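Local coordinates for protein ATP-dependent 6-phosphofructokinase isozyme 2 (Escherichia coli, PDB 3UMO) that catalyses the ATP-dependent phosphorylation of D-fructose 6-phosphate to fructose 1,6-bisphosphate, the first committing step of glycolysis, and works as a homodimer with magnesium as cofactor, at residues S257-G260 with A261-K265; G41-V44 with A45-I48; N269-L272 with E273-V276; K185-Q188 with K189-S192. All coordinates share one frame; numbering follows the deposited sequence.

Contact 1 of 4, residues S257-G260 with A261-K265; sequences SMVG and AMTLK. With ATP (adenosine-5'-triphosphate), chain E.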
loop_
_atom_site.group_PDB
_atom_site.type_symbol
_atom_site.label_atom_id
_atom_site.label_comp_id
_atom_site.label_asym_id
_atom_site.label_seq_id
_atom_site.Cartn_x
_atom_site.Cartn_y
_atom_site.Cartn_z
ATOM N N SER A 257 1.759 27.000 9.547
ATOM C CA SER A 257 0.643 27.853 9.932
ATOM C C SER A 257 0.777 28.248 11.392
ATOM O O SER A 257 0.589 29.415 11.745
ATOM C CB SER A 257 -0.695 27.145 9.709
ATOM O OG SER A 257 -0.948 26.986 8.320
ATOM N N MET A 258 1.094 27.274 12.240
ATOM C CA MET A 258 1.318 27.559 13.656
ATOM C C MET A 258 2.451 28.561 13.863
ATOM O O MET A 258 2.320 29.504 14.654
ATOM C CB MET A 258 1.616 26.269 14.430
ATOM C CG MET A 258 2.209 26.522 15.810
ATOM S SD MET A 258 2.342 25.010 16.784
ATOM C CE MET A 258 0.794 25.058 17.687
ATOM N N VAL A 259 3.571 28.357 13.172
ATOM C CA VAL A 259 4.698 29.284 13.300
ATOM C C VAL A 259 4.339 30.700 12.852
ATOM O O VAL A 259 4.696 31.677 13.525
ATOM C CB VAL A 259 5.957 28.768 12.573
ATOM C CG1 VAL A 259 7.040 29.837 12.551
ATOM C CG2 VAL A 259 6.462 27.509 13.259
ATOM N N GLY A 260 3.618 30.807 11.736
ATOM C CA GLY A 260 3.155 32.099 11.248
ATOM C C GLY A 260 2.324 32.829 12.289
ATOM O O GLY A 260 2.535 34.020 12.550
ATOM N N ALA A 261 1.398 32.103 12.907
ATOM C CA ALA A 261 0.528 32.679 13.931
ATOM C C ALA A 261 1.301 33.118 15.165
ATOM O O ALA A 261 1.049 34.194 15.723
ATOM C CB ALA A 261 -0.557 31.690 14.321
ATOM N N MET A 262 2.217 32.273 15.626
ATOM C CA MET A 262 2.975 32.621 16.820
ATOM C C MET A 262 3.906 33.799 16.563
ATOM O O MET A 262 4.127 34.626 17.445
ATOM C CB MET A 262 3.729 31.409 17.377
ATOM C CG MET A 262 2.766 30.337 17.893
ATOM S SD MET A 262 3.549 29.059 18.885
ATOM C CE MET A 262 4.799 28.427 17.759
ATOM N N THR A 263 4.424 33.886 15.341
ATOM C CA THR A 263 5.284 34.992 14.940
ATOM C C THR A 263 4.533 36.318 15.017
ATOM O O THR A 263 5.054 37.314 15.521
ATOM C CB THR A 263 5.808 34.789 13.506
ATOM O OG1 THR A 263 6.642 33.625 13.461
ATOM C CG2 THR A 263 6.610 35.995 13.048
ATOM N N LEU A 264 3.308 36.330 14.503
ATOM C CA LEU A 264 2.471 37.525 14.578
ATOM C C LEU A 264 2.200 37.928 16.020
ATOM O O LEU A 264 2.248 39.110 16.359
ATOM C CB LEU A 264 1.151 37.302 13.842
ATOM C CG LEU A 264 1.238 37.434 12.324
ATOM C CD1 LEU A 264 -0.039 36.905 11.674
ATOM C CD2 LEU A 264 1.478 38.889 11.938
ATOM N N LYS A 265 1.918 36.946 16.870
ATOM C CA LYS A 265 1.700 37.227 18.290
ATOM C C LYS A 265 2.968 37.753 18.939
ATOM O O LYS A 265 2.918 38.639 19.799
ATOM C CB LYS A 265 1.203 35.985 19.035
ATOM C CG LYS A 265 -0.276 35.673 18.819
ATOM C CD LYS A 265 -1.150 36.881 19.151
ATOM C CE LYS A 265 -2.632 36.537 19.096
ATOM N NZ LYS A 265 -3.483 37.741 19.333
HETATM P PG ATP E . 4.575 19.954 9.967
HETATM O O1G ATP E . 5.852 20.703 9.813
HETATM O O2G ATP E . 3.607 20.629 8.999
HETATM O O3G ATP E . 4.702 18.498 9.678
HETATM P PB ATP E . 4.784 19.884 12.700
HETATM O O1B ATP E . 5.121 18.365 12.807
HETATM O O2B ATP E . 6.008 20.811 12.853
HETATM O O3B ATP E . 3.963 20.217 11.374
HETATM P PA ATP E . 2.510 19.649 14.449
HETATM O O1A ATP E . 2.240 18.325 13.797
HETATM O O2A ATP E . 2.593 19.570 15.974
HETATM O O3A ATP E . 3.807 20.290 13.886
HETATM O "O5'" ATP E . 1.349 20.658 13.978
HETATM C "C5'" ATP E . 1.254 21.909 14.570
HETATM C "C4'" ATP E . -0.049 22.297 15.107
HETATM O "O4'" ATP E . -1.054 21.980 14.120
HETATM C "C3'" ATP E . -0.443 21.488 16.272
HETATM O "O3'" ATP E . 0.085 21.987 17.443
HETATM C "C2'" ATP E . -1.914 21.547 16.225
HETATM O "O2'" ATP E . -2.352 22.777 16.636
HETATM C "C1'" ATP E . -2.175 21.429 14.772
HETATM N N9 ATP E . -2.361 20.037 14.368
HETATM C C8 ATP E . -1.432 19.239 13.810
HETATM N N7 ATP E . -2.007 18.030 13.592
HETATM C C5 ATP E . -3.289 18.068 14.011
HETATM C C6 ATP E . -4.332 17.137 14.025
HETATM N N6 ATP E . -4.139 15.744 13.500
HETATM N N1 ATP E . -5.520 17.514 14.528
HETATM C C2 ATP E . -5.715 18.754 15.006
HETATM N N3 ATP E . -4.736 19.663 15.000
HETATM C C4 ATP E . -3.523 19.352 14.510
#
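M258 and M262, one helical turn apart, meet through CG of M258 and the terminal methyl CE of M262, 3.8 Å from each other. From its CB, M258 sends CG anti to the backbone N (chi1 165°), and this CG receives the M262 methyl. SD comes next and lies beside the ribose of ATP (chain E), 3.8 Å from its O3'. A bend at chi3 (-93°) then brings CE against the sugar, 3.2 Å from O3' of the same ATP. M262 curls back along the helix, CG resting 3.4 Å from the carbonyl oxygen M258 O, and its CE returns to M258. With an alanine in place of M258, the ribose would probably lose its thioether neighbour and the methyl of M262 would face a gap. On another side of the helix V259 O is gripped twice by T263, from opposite faces of the carbonyl plane: the backbone N donates at 2.9 Å, and the hydroxyl OG1 donates at 2.8 Å from 40° above the plane. This hydroxyl is thus satisfied inside the helix, beside strand 133-137. G260, without a side chain, lies against V44 and I48 of helix 40-50, while A261 faces helix 272-286. The i to i+4 backbone bonds are those of a regular alpha-helix, here helix 254-267 of the ribokinase-family fold, whose M258 lines the ATP pocket.

Contact 2 of 4, residues G41-V44 with A45-I48; sequences GINV and ARAI
N43 and R46 lie side by side on helix 40-50, an alpha-helix of the ribokinase-family fold, and are joined by one side-chain hydrogen bond. R46 NH1 donates to N43 OD1 at 3.0 Å, with an N-H...O angle of 153°. The oxygen sits at the edge of the guanidinium, only 1° out of its plane, although the amide and guanidinium planes are turned 48° apart. A bend at chi3 swings the R46 head back toward N43, and the methylenes of R46 follow the helix surface: CG is 3.3 Å from I42 O, and CD is 4.1 Å from the I42 methyl CG2. Further out, E76 holds the same guanidinium by a salt bridge to NE, which helps to fix its rotation, and L294 packs on both R46 and N43. The N43 side chain also touches D256, the probable catalytic residue by similarity; G41, I42 and N43 themselves belong to the substrate-binding site. Toward the core, V44 and I48 turn to strand 4-7 and helix 254-267, and A45 packs on T6 and A55. The backbone N-H groups of A45, R46, A47 and I48 bond to the carbonyls of G41, I42, N43 and V44, as in a regular alpha-helix. Between V44 and I48 the touch is methyl to methyl, V44 CG1 lying 4.0 Å from I48 CD1, while I48 CG1 rests 3.3 Å from V44 O.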
loop_
_atom_site.group_PDB
_atom_site.type_symbol
_atom_site.label_atom_id
_atom_site.label_comp_id
_atom_site.label_asym_id
_atom_site.label_seq_id
_atom_site.Cartn_x
_atom_site.Cartn_y
_atom_site.Cartn_z
ATOM N N GLY A 41 10.086 28.708 5.559
ATOM C CA GLY A 41 9.948 30.147 5.703
ATOM C C GLY A 41 8.969 30.732 4.706
ATOM O O GLY A 41 8.225 31.658 5.026
ATOM N N ILE A 42 8.955 30.189 3.491
ATOM C CA ILE A 42 8.011 30.657 2.484
ATOM C C ILE A 42 6.574 30.415 2.939
ATOM O O ILE A 42 5.723 31.300 2.834
ATOM C CB ILE A 42 8.282 30.011 1.108
ATOM C CG1 ILE A 42 9.480 30.697 0.448
ATOM C CG2 ILE A 42 7.054 30.127 0.203
ATOM C CD1 ILE A 42 9.963 30.016 -0.817
ATOM N N ASN A 43 6.312 29.224 3.468
ATOM C CA ASN A 43 4.974 28.900 3.941
ATOM C C ASN A 43 4.575 29.682 5.187
ATOM O O ASN A 43 3.411 30.023 5.353
ATOM C CB ASN A 43 4.809 27.392 4.134
ATOM C CG ASN A 43 4.544 26.677 2.827
ATOM O OD1 ASN A 43 3.869 27.210 1.948
ATOM N ND2 ASN A 43 5.075 25.467 2.690
ATOM N N VAL A 44 5.543 29.974 6.052
ATOM C CA VAL A 44 5.290 30.840 7.197
ATOM C C VAL A 44 4.815 32.209 6.706
ATOM O O VAL A 44 3.843 32.768 7.228
ATOM C CB VAL A 44 6.543 30.981 8.090
ATOM C CG1 VAL A 44 6.346 32.080 9.137
ATOM C CG2 VAL A 44 6.841 29.662 8.773
ATOM N N ALA A 45 5.481 32.732 5.676
ATOM C CA ALA A 45 5.103 34.027 5.107
ATOM C C ALA A 45 3.701 33.989 4.486
ATOM O O ALA A 45 2.923 34.944 4.609
ATOM C CB ALA A 45 6.130 34.489 4.081
ATOM N N ARG A 46 3.379 32.886 3.817
ATOM C CA ARG A 46 2.052 32.730 3.223
ATOM C C ARG A 46 0.965 32.645 4.298
ATOM O O ARG A 46 -0.100 33.261 4.170
ATOM C CB ARG A 46 2.010 31.510 2.304
ATOM C CG ARG A 46 2.954 31.616 1.109
ATOM C CD ARG A 46 2.997 30.318 0.315
ATOM N NE ARG A 46 1.775 30.101 -0.453
ATOM C CZ ARG A 46 1.143 28.934 -0.538
ATOM N NH1 ARG A 46 1.614 27.876 0.103
ATOM N NH2 ARG A 46 0.036 28.826 -1.265
ATOM N N ALA A 47 1.244 31.903 5.366
ATOM C CA ALA A 47 0.294 31.780 6.477
ATOM C C ALA A 47 0.057 33.136 7.118
ATOM O O ALA A 47 -1.072 33.486 7.481
ATOM C CB ALA A 47 0.804 30.783 7.520
ATOM N N ILE A 48 1.129 33.912 7.250
ATOM C CA ILE A 48 1.016 35.233 7.847
ATOM C C ILE A 48 0.108 36.122 7.001
ATOM O O ILE A 48 -0.732 36.848 7.534
ATOM C CB ILE A 48 2.403 35.868 8.068
ATOM C CG1 ILE A 48 3.047 35.241 9.310
ATOM C CG2 ILE A 48 2.289 37.381 8.207
ATOM C CD1 ILE A 48 4.531 35.592 9.507
#

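Contact 3 of 4, residues N269-L272 with E273-V276; sequences NASL and EEMV
From S271, whose extended backbone (psi 162°) precedes the helix, the chain turns into helical geometry at L272, and the first regular bonds run from M275 N to S271 O (3.0 Å) and from V276 N to L272 O (2.9 Å). S271 OG receives the N-H of E274, in the first turn of the helix, at 3.0 Å, a fairly straight bond with an N-H...O angle of 162°. The hydroxyl reaches it because chi1 (70°) places OG between the backbone N and the carbonyl carbon, folded over the end of the helix and close to E274 CB. This is an N-cap, and it starts helix 272-286 soon after the Schellman motif at N269 that ends helix 254-267, with A270 alone between N269 and the N-cap; the two motifs form the tight connection between consecutive helices. Beside the cap, the methyl of A270 lies along the E274 side chain, its CB 4.0 Å from E274 CB. E274 runs extended past that methyl, and its OE2 makes a salt bridge with K265 on the preceding helix. A water accepts from S271 N and gives a weak bond to E274 OE1. The apolar side belongs to L272: its CD1 meets M275 CE at 3.5 Å and V276 CG2 at 4.2 Å. L272 and V276 also pack on I239 of strand 238-241, whereas M275 packs on V222 of strand 221-224 and on M262. E273 points its carboxylate outward to a salt bridge with R277, one turn on.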
loop_
_atom_site.group_PDB
_atom_site.type_symbol
_atom_site.label_atom_id
_atom_site.label_comp_id
_atom_site.label_asym_id
_atom_site.label_seq_id
_atom_site.Cartn_x
_atom_site.Cartn_y
_atom_site.Cartn_z
ATOM N N ASN A 269 4.017 41.468 20.831
ATOM C CA ASN A 269 4.484 41.274 22.203
ATOM C C ASN A 269 3.438 40.630 23.117
ATOM O O ASN A 269 3.268 41.032 24.267
ATOM C CB ASN A 269 4.995 42.587 22.800
ATOM C CG ASN A 269 6.041 42.365 23.874
ATOM O OD1 ASN A 269 5.731 42.352 25.066
ATOM N ND2 ASN A 269 7.288 42.173 23.454
ATOM N N ALA A 270 2.749 39.619 22.597
ATOM C CA ALA A 270 1.694 38.939 23.339
ATOM C C ALA A 270 2.244 38.032 24.438
ATOM O O ALA A 270 3.438 37.718 24.466
ATOM C CB ALA A 270 0.798 38.147 22.393
ATOM N N SER A 271 1.361 37.617 25.342
ATOM C CA SER A 271 1.717 36.685 26.409
ATOM C C SER A 271 2.029 35.315 25.811
ATOM O O SER A 271 1.661 35.035 24.667
ATOM C CB SER A 271 0.565 36.552 27.405
ATOM O OG SER A 271 -0.532 35.866 26.818
ATOM N N LEU A 272 2.711 34.467 26.575
ATOM C CA LEU A 272 3.005 33.111 26.112
ATOM C C LEU A 272 1.706 32.367 25.808
ATOM O O LEU A 272 1.600 31.663 24.799
ATOM C CB LEU A 272 3.818 32.348 27.162
ATOM C CG LEU A 272 4.149 30.894 26.817
ATOM C CD1 LEU A 272 5.205 30.818 25.730
ATOM C CD2 LEU A 272 4.598 30.131 28.051
ATOM N N GLU A 273 0.715 32.541 26.680
ATOM C CA GLU A 273 -0.581 31.896 26.508
ATOM C C GLU A 273 -1.265 32.307 25.208
ATOM O O GLU A 273 -1.734 31.459 24.445
ATOM C CB GLU A 273 -1.493 32.197 27.697
ATOM C CG GLU A 273 -2.922 31.739 27.487
ATOM C CD GLU A 273 -3.638 31.465 28.791
ATOM O OE1 GLU A 273 -4.412 32.337 29.243
ATOM O OE2 GLU A 273 -3.426 30.373 29.362
ATOM N N GLU A 274 -1.307 33.610 24.955
ATOM C CA GLU A 274 -1.960 34.133 23.765
ATOM C C GLU A 274 -1.236 33.636 22.518
ATOM O O GLU A 274 -1.862 33.264 21.522
ATOM C CB GLU A 274 -1.973 35.663 23.809
ATOM C CG GLU A 274 -2.803 36.312 22.723
ATOM C CD GLU A 274 -3.203 37.735 23.070
ATOM O OE1 GLU A 274 -3.358 38.033 24.276
ATOM O OE2 GLU A 274 -3.362 38.552 22.139
ATOM N N MET A 275 0.094 33.613 22.595
ATOM C CA MET A 275 0.916 33.132 21.493
ATOM C C MET A 275 0.646 31.659 21.166
ATOM O O MET A 275 0.441 31.306 20.006
ATOM C CB MET A 275 2.397 33.334 21.820
ATOM C CG MET A 275 3.326 32.986 20.682
ATOM S SD MET A 275 5.043 33.042 21.208
ATOM C CE MET A 275 5.103 31.628 22.296
ATOM N N VAL A 276 0.651 30.800 22.182
ATOM C CA VAL A 276 0.448 29.366 21.958
ATOM C C VAL A 276 -0.986 29.077 21.521
ATOM O O VAL A 276 -1.225 28.249 20.633
ATOM C CB VAL A 276 0.838 28.521 23.202
ATOM C CG1 VAL A 276 0.505 27.051 22.993
ATOM C CG2 VAL A 276 2.332 28.684 23.510
HETATM O O HOH W 1 -0.593 39.347 25.648
#

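Contact 4 of 4, residues K185-Q188 with K189-S192; sequences KPNQ and KELS. With ATP (adenosine-5'-triphosphate), chain I; ATP (adenosine-5'-triphosphate), chain E.
N187 and E190 clasp each other at the tight end of this turn. N187 OD1 accepts from E190 N at 2.8 Å, nearly along the C=O axis (176°), and E190 OE1 takes the backbone N-H of N187 at 2.9 Å, met from 37° above the carboxylate plane. The amide and carboxylate are stacked, their planes 22° apart. N187 CG sits between its backbone N and carbonyl carbon, which folds OD1 over the helix end and turns ND2 to the nucleotides. There ND2 donates to O1B of one ATP (chain E) at 3.0 Å and weakly to O3G of the other (chain I). P186 closes the protein side, its CB 4.1 Å from L191 CB. K185, bent at chi3 and chi4, gives NZ to ATP (chain E) O2B at 2.9 Å and to S224 OG; a water between K185 NZ and E190 OE1 spans charges 4.5 Å apart. An alanine in place of E190 would probably leave N187 N without its acceptor, the N187 amide without its stacked carboxylate, and the water without one of its partners. The outer side is looser: exposed K189 stretches out to a weak bond from NZ to ATP (chain I) O2A, and Q188 packs on P245 of the second subunit. N187 and E190 form a capping box that opens helix 188-195 at the phosphates of substrate and allosteric ATP, E190 being a probable magnesium ligand.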
loop_
_atom_site.group_PDB
_atom_site.type_symbol
_atom_site.label_atom_id
_atom_site.label_comp_id
_atom_site.label_asym_id
_atom_site.label_seq_id
_atom_site.Cartn_x
_atom_site.Cartn_y
_atom_site.Cartn_z
ATOM N N LYS A 185 10.270 26.140 17.640
ATOM C CA LYS A 185 9.121 25.230 17.614
ATOM C C LYS A 185 9.494 23.831 17.128
ATOM O O LYS A 185 9.246 23.472 15.971
ATOM C CB LYS A 185 7.931 25.762 16.780
ATOM C CG LYS A 185 6.661 24.880 16.971
ATOM C CD LYS A 185 5.724 24.824 15.766
ATOM C CE LYS A 185 6.313 24.032 14.589
ATOM N NZ LYS A 185 6.705 22.636 14.951
ATOM N N PRO A 186 10.097 23.029 18.010
ATOM C CA PRO A 186 10.272 21.640 17.597
ATOM C C PRO A 186 8.955 20.886 17.727
ATOM O O PRO A 186 8.167 21.164 18.637
ATOM C CB PRO A 186 11.263 21.095 18.625
ATOM C CG PRO A 186 10.992 21.910 19.873
ATOM C CD PRO A 186 10.594 23.289 19.375
ATOM N N ASN A 187 8.708 19.934 16.835
ATOM C CA ASN A 187 7.694 18.925 17.152
ATOM C C ASN A 187 8.309 17.888 18.083
ATOM O O ASN A 187 9.438 18.069 18.552
ATOM C CB ASN A 187 7.058 18.281 15.908
ATOM C CG ASN A 187 8.044 17.482 15.072
ATOM O OD1 ASN A 187 9.135 17.117 15.519
ATOM N ND2 ASN A 187 7.646 17.195 13.833
ATOM N N GLN A 188 7.582 16.815 18.371
ATOM C CA GLN A 188 8.079 15.839 19.341
ATOM C C GLN A 188 9.331 15.124 18.876
ATOM O O GLN A 188 10.279 14.938 19.651
ATOM C CB GLN A 188 6.997 14.829 19.696
ATOM C CG GLN A 188 5.885 15.446 20.492
ATOM C CD GLN A 188 4.663 14.574 20.517
ATOM O OE1 GLN A 188 3.810 14.667 19.633
ATOM N NE2 GLN A 188 4.574 13.703 21.519
ATOM N N LYS A 189 9.345 14.729 17.611
ATOM C CA LYS A 189 10.502 14.034 17.067
ATOM C C LYS A 189 11.714 14.961 17.035
ATOM O O LYS A 189 12.823 14.557 17.381
ATOM C CB LYS A 189 10.203 13.482 15.671
ATOM C CG LYS A 189 9.411 12.185 15.692
ATOM C CD LYS A 189 9.412 11.499 14.336
ATOM C CE LYS A 189 8.417 10.348 14.315
ATOM N NZ LYS A 189 8.405 9.646 13.004
ATOM N N GLU A 190 11.486 16.203 16.629
ATOM C CA GLU A 190 12.553 17.203 16.578
ATOM C C GLU A 190 13.107 17.530 17.972
ATOM O O GLU A 190 14.313 17.741 18.125
ATOM C CB GLU A 190 12.071 18.461 15.838
ATOM C CG GLU A 190 11.904 18.245 14.320
ATOM C CD GLU A 190 10.878 19.168 13.680
ATOM O OE1 GLU A 190 10.316 20.032 14.387
ATOM O OE2 GLU A 190 10.628 19.024 12.458
ATOM N N LEU A 191 12.238 17.564 18.986
ATOM C CA LEU A 191 12.692 17.801 20.359
ATOM C C LEU A 191 13.553 16.638 20.845
ATOM O O LEU A 191 14.621 16.835 21.438
ATOM C CB LEU A 191 11.505 18.000 21.307
ATOM C CG LEU A 191 11.865 18.178 22.787
ATOM C CD1 LEU A 191 12.683 19.454 23.027
ATOM C CD2 LEU A 191 10.606 18.165 23.640
ATOM N N SER A 192 13.089 15.420 20.581
ATOM C CA SER A 192 13.835 14.225 20.967
ATOM C C SER A 192 15.234 14.223 20.362
ATOM O O SER A 192 16.211 13.906 21.043
ATOM C CB SER A 192 13.087 12.963 20.540
ATOM O OG SER A 192 13.866 11.813 20.817
HETATM P PG ATP I . 7.952 15.814 10.478
HETATM O O1G ATP I . 7.069 16.866 11.062
HETATM O O2G ATP I . 8.956 16.526 9.570
HETATM O O3G ATP I . 8.677 15.056 11.564
HETATM P PB ATP I . 5.680 14.405 9.535
HETATM O O1B ATP I . 5.503 13.535 8.217
HETATM O O2B ATP I . 4.654 15.546 9.552
HETATM O O3B ATP I . 7.191 14.904 9.493
HETATM P PA ATP I . 5.663 11.988 10.889
HETATM O O1A ATP I . 6.767 11.537 9.953
HETATM O O2A ATP I . 5.972 11.571 12.334
HETATM O O3A ATP I . 5.496 13.502 10.805
HETATM O "O5'" ATP I . 4.299 11.271 10.422
HETATM C "C5'" ATP I . 3.123 11.975 10.276
HETATM C "C4'" ATP I . 2.005 11.205 9.755
HETATM O "O4'" ATP I . 2.533 10.291 8.771
HETATM C "C3'" ATP I . 1.453 10.352 10.811
HETATM O "O3'" ATP I . 0.396 10.974 11.431
HETATM C "C2'" ATP I . 1.023 9.141 10.112
HETATM O "O2'" ATP I . -0.241 9.340 9.637
HETATM C "C1'" ATP I . 1.965 9.020 8.976
HETATM N N9 ATP I . 3.015 8.037 9.219
HETATM C C8 ATP I . 4.222 8.301 9.749
HETATM N N7 ATP I . 4.918 7.141 9.811
HETATM C C5 ATP I . 4.154 6.145 9.318
HETATM C C6 ATP I . 4.347 4.770 9.133
HETATM N N6 ATP I . 5.641 4.113 9.529
HETATM N N1 ATP I . 3.349 4.042 8.596
HETATM C C2 ATP I . 2.186 4.619 8.238
HETATM N N3 ATP I . 1.977 5.932 8.400
HETATM C C4 ATP I . 2.928 6.714 8.934
HETATM P PG ATP E . 4.575 19.954 9.967
HETATM O O1G ATP E . 5.852 20.703 9.813
HETATM O O2G ATP E . 3.607 20.629 8.999
HETATM O O3G ATP E . 4.702 18.498 9.678
HETATM P PB ATP E . 4.784 19.884 12.700
HETATM O O1B ATP E . 5.121 18.365 12.807
HETATM O O2B ATP E . 6.008 20.811 12.853
HETATM O O3B ATP E . 3.963 20.217 11.374
HETATM P PA ATP E . 2.510 19.649 14.449
HETATM O O1A ATP E . 2.240 18.325 13.797
HETATM O O2A ATP E . 2.593 19.570 15.974
HETATM O O3A ATP E . 3.807 20.290 13.886
HETATM O "O5'" ATP E . 1.349 20.658 13.978
HETATM C "C5'" ATP E . 1.254 21.909 14.570
HETATM C "C4'" ATP E . -0.049 22.297 15.107
HETATM O "O4'" ATP E . -1.054 21.980 14.120
HETATM C "C3'" ATP E . -0.443 21.488 16.272
HETATM O "O3'" ATP E . 0.085 21.987 17.443
HETATM C "C2'" ATP E . -1.914 21.547 16.225
HETATM O "O2'" ATP E . -2.352 22.777 16.636
HETATM C "C1'" ATP E . -2.175 21.429 14.772
HETATM N N9 ATP E . -2.361 20.037 14.368
HETATM C C8 ATP E . -1.432 19.239 13.810
HETATM N N7 ATP E . -2.007 18.030 13.592
HETATM C C5 ATP E . -3.289 18.068 14.011
HETATM C C6 ATP E . -4.332 17.137 14.025
HETATM N N6 ATP E . -4.139 15.744 13.500
HETATM N N1 ATP E . -5.520 17.514 14.528
HETATM C C2 ATP E . -5.715 18.754 15.006
HETATM N N3 ATP E . -4.736 19.663 15.000
HETATM C C4 ATP E . -3.523 19.352 14.510
HETATM O O HOH W 2 8.715 21.820 12.903
#

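Each contact is local, so none closes a long loop; along the chain they come in series, neither nesting nor crossing. First is contact 2, on helix 40-50, then contact 4, where the loop after strand 183-184 enters helix 188-195. Contact 1 follows on helix 254-267, and contact 3 caps the next helix, 272-286. Contact 1 touches all the others: its helix lies against helix 40-50 of contact 2, with V259 CG1 3.8 Å from V44 CG2; M258 SD lies 3.5 Å from K185 CD of contact 4; and K265 CB packs 3.8 Å from M275 CA of contact 3. Contacts 1 and 4 share one ATP, whereas contacts 2 and 4 stay about 8 Å apart at their nearest atoms.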